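Local coordinates for protein Lys-gingipain catalytic subunit (Porphyromonas gingivalis, PDB 6I9A) that cleaves proteins after lysine as a secreted cysteine endopeptidase and may act as a virulence factor in periodontal disease, at residues A[154-159]-A[198-203]. Numbering follows the deposited sequence.
Sequences LLIAGA and TGCYSH
Ile156 packs on Tyr201 and Cys200, and Leu154 on Tyr201, Cys200 and His203, in a contact that has no hydrogen bond across it. Ile156 CD1 makes the closest approach, 3.4 Å from Tyr201 CE1, with the isoleucine side chain and the phenol crossing at about a right angle. Ile156 CD1 also lies 4.0 Å from Cys200 SG. CG of Leu154 stands anti to the backbone N (chi1 176°), and the fork of its two methyls faces the Cys200 carbonyl oxygen, with Leu154 CD1 and CD2 each 3.5 Å from Cys200 O. Leu154 CD1 is also 4.0 Å from His203 CD2, and Leu154 CD2 is 4.1 Å from Tyr201 CD1.

A type I turn from Gly199 to Ser202, closed by Ser202 N to Gly199 O at 3.1 Å, presents Cys200 and Tyr201 at its two central positions. Cys200 SG (chi1 62°) lies 3.6 Å above the centre of one face of the Tyr201 ring. Tyr201 OH is anchored on Pro225 O, while His203 bonds through NE2 to Tyr192 OH and stacks on Tyr190.

Strand 152-157 runs between strands 188-192 and 210-214, parallel to both, in the six-stranded sheet of the C25 catalytic domain. The packing is layered alpha/beta: Leu155 and Ala157 face helix 163-178, whereas Leu154 and Ile156, on the other face, meet the turn and His203 of helix 202-206, which precedes strand 210-214.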
ATOM      1  N   LEU A 154      -9.662  13.452  -3.969  1.00  8.67           N
ATOM      2  CA  LEU A 154      -9.088  14.798  -4.006  1.00  8.72           C
ATOM      3  C   LEU A 154      -7.782  14.733  -4.787  1.00  8.80           C
ATOM      4  O   LEU A 154      -6.871  13.978  -4.450  1.00  8.92           O
ATOM      5  CB  LEU A 154      -8.835  15.296  -2.592  1.00  9.89           C
ATOM      6  CG  LEU A 154      -8.126  16.670  -2.489  1.00  9.58           C
ATOM      7  CD1 LEU A 154      -8.933  17.801  -3.143  1.00 10.02           C
ATOM      8  CD2 LEU A 154      -7.786  16.977  -1.053  1.00 10.28           C
ATOM      9  N   LEU A 155      -7.711  15.555  -5.867  1.00  8.47           N
ATOM     10  CA  LEU A 155      -6.536  15.604  -6.770  1.00  8.37           C
ATOM     11  C   LEU A 155      -6.072  17.037  -6.893  1.00  8.36           C
ATOM     12  O   LEU A 155      -6.884  17.930  -7.216  1.00  9.18           O
ATOM     13  CB  LEU A 155      -6.955  15.069  -8.134  1.00  9.05           C
ATOM     14  CG  LEU A 155      -7.542  13.647  -8.165  1.00  9.18           C
ATOM     15  CD1 LEU A 155      -8.037  13.301  -9.574  1.00 11.82           C
ATOM     16  CD2 LEU A 155      -6.479  12.599  -7.707  1.00 11.32           C
ATOM     17  N   ILE A 156      -4.795  17.292  -6.603  1.00  8.51           N
ATOM     18  CA  ILE A 156      -4.288  18.669  -6.613  1.00  8.40           C
ATOM     19  C   ILE A 156      -3.002  18.748  -7.412  1.00  8.58           C
ATOM     20  O   ILE A 156      -2.003  18.054  -7.074  1.00  8.70           O
ATOM     21  CB  ILE A 156      -4.001  19.131  -5.135  1.00  8.67           C
ATOM     22  CG1 ILE A 156      -5.328  19.140  -4.325  1.00 10.15           C
ATOM     23  CG2 ILE A 156      -3.348  20.536  -5.129  1.00  9.51           C
ATOM     24  CD1 ILE A 156      -5.075  19.277  -2.839  1.00 12.30           C
ATOM     25  N   ALA A 157      -2.990  19.642  -8.423  1.00  8.25           N
ATOM     26  CA  ALA A 157      -1.776  20.069  -9.091  1.00  8.88           C
ATOM     27  C   ALA A 157      -1.378  21.357  -8.397  1.00  8.30           C
ATOM     28  O   ALA A 157      -1.993  22.426  -8.654  1.00  9.36           O
ATOM     29  CB  ALA A 157      -2.010  20.292 -10.581  1.00  9.53           C
ATOM     30  N   GLY A 158      -0.464  21.296  -7.441  1.00  8.37           N
ATOM     31  CA  GLY A 158      -0.104  22.457  -6.638  1.00  9.50           C
ATOM     32  C   GLY A 158       0.703  23.489  -7.383  1.00  8.57           C
ATOM     33  O   GLY A 158       0.982  23.385  -8.582  1.00  8.86           O
ATOM     34  N   ALA A 159       1.130  24.494  -6.627  1.00  9.36           N
ATOM     35  CA  ALA A 159       1.741  25.688  -7.216  1.00  9.79           C
ATOM     36  C   ALA A 159       3.174  25.488  -7.648  1.00 10.16           C
ATOM     37  O   ALA A 159       3.989  24.923  -6.920  1.00 10.15           O
ATOM     38  CB  ALA A 159       1.692  26.829  -6.207  1.00 11.54           C
ATOM     39  N   THR A 198      -8.169  27.776  -2.563  1.00 13.90           N
ATOM     40  CA  THR A 198      -8.963  27.977  -1.369  1.00 14.92           C
ATOM     41  C   THR A 198      -9.965  26.861  -1.104  1.00 13.24           C
ATOM     42  O   THR A 198     -10.722  26.486  -2.017  1.00 15.61           O
ATOM     43  CB  THR A 198      -9.738  29.272  -1.521  1.00 16.06           C
ATOM     44  OG1 THR A 198      -8.843  30.276  -2.004  1.00 19.64           O
ATOM     45  CG2 THR A 198     -10.363  29.696  -0.217  1.00 19.11           C
ATOM     46  N   GLY A 199      -9.885  26.291   0.092  1.00 16.19           N
ATOM     47  CA  GLY A 199     -10.813  25.263   0.543  1.00 15.36           C
ATOM     48  C   GLY A 199     -10.506  23.859   0.057  1.00 13.31           C
ATOM     49  O   GLY A 199     -11.253  22.929   0.375  1.00 13.68           O
ATOM     50  N   CYS A 200      -9.393  23.660  -0.640  1.00 12.31           N
ATOM     51  CA  CYS A 200      -9.137  22.338  -1.234  1.00 12.10           C
ATOM     52  C   CYS A 200      -8.986  21.217  -0.210  1.00 10.92           C
ATOM     53  O   CYS A 200      -9.281  20.081  -0.549  1.00 13.14           O
ATOM     54  CB  CYS A 200      -7.930  22.368  -2.165  1.00 11.23           C
ATOM     55  SG  CYS A 200      -6.363  22.800  -1.355  1.00 11.75           S
ATOM     56  N   TYR A 201      -8.528  21.497   1.008  1.00  9.96           N
ATOM     57  CA  TYR A 201      -8.338  20.413   1.987  1.00  9.94           C
ATOM     58  C   TYR A 201      -9.584  20.160   2.848  1.00  9.90           C
ATOM     59  O   TYR A 201      -9.587  19.197   3.606  1.00 10.68           O
ATOM     60  CB  TYR A 201      -7.101  20.665   2.846  1.00 10.30           C
ATOM     61  CG  TYR A 201      -5.838  20.676   1.983  1.00  9.95           C
ATOM     62  CD1 TYR A 201      -5.481  19.559   1.218  1.00  9.92           C
ATOM     63  CD2 TYR A 201      -4.993  21.790   1.956  1.00 10.59           C
ATOM     64  CE1 TYR A 201      -4.318  19.538   0.467  1.00  9.53           C
ATOM     65  CE2 TYR A 201      -3.837  21.787   1.186  1.00  9.96           C
ATOM     66  CZ  TYR A 201      -3.508  20.654   0.447  1.00 10.04           C
ATOM     67  OH  TYR A 201      -2.360  20.610  -0.310  1.00  9.87           O
ATOM     68  N   SER A 202     -10.652  20.938   2.654  1.00 10.25           N
ATOM     69  CA  SER A 202     -11.909  20.645   3.365  0.57 10.18           C
ATOM     70  C   SER A 202     -12.395  19.245   3.071  1.00  9.94           C
ATOM     71  O   SER A 202     -13.002  18.567   3.922  1.00 10.77           O
ATOM     72  CB  SER A 202     -12.988  21.631   2.916  0.57 10.87           C
ATOM     73  OG  SER A 202     -12.725  22.879   3.524  0.57 10.63           O
ATOM     74  N   HIS A 203     -12.131  18.786   1.839  1.00  9.89           N
ATOM     75  CA  HIS A 203     -12.614  17.482   1.373  1.00  9.91           C
ATOM     76  C   HIS A 203     -11.955  16.322   2.132  1.00  9.33           C
ATOM     77  O   HIS A 203     -12.550  15.244   2.218  1.00 10.14           O
ATOM     78  CB  HIS A 203     -12.381  17.355  -0.140  1.00 10.17           C
ATOM     79  CG  HIS A 203     -12.884  18.556  -0.889  1.00 10.01           C
ATOM     80  ND1 HIS A 203     -14.213  18.920  -0.886  1.00 10.89           N
ATOM     81  CD2 HIS A 203     -12.199  19.442  -1.643  1.00 11.40           C
ATOM     82  CE1 HIS A 203     -14.288  20.014  -1.633  1.00 12.04           C
ATOM     83  NE2 HIS A 203     -13.097  20.366  -2.104  1.00 12.91           N
TER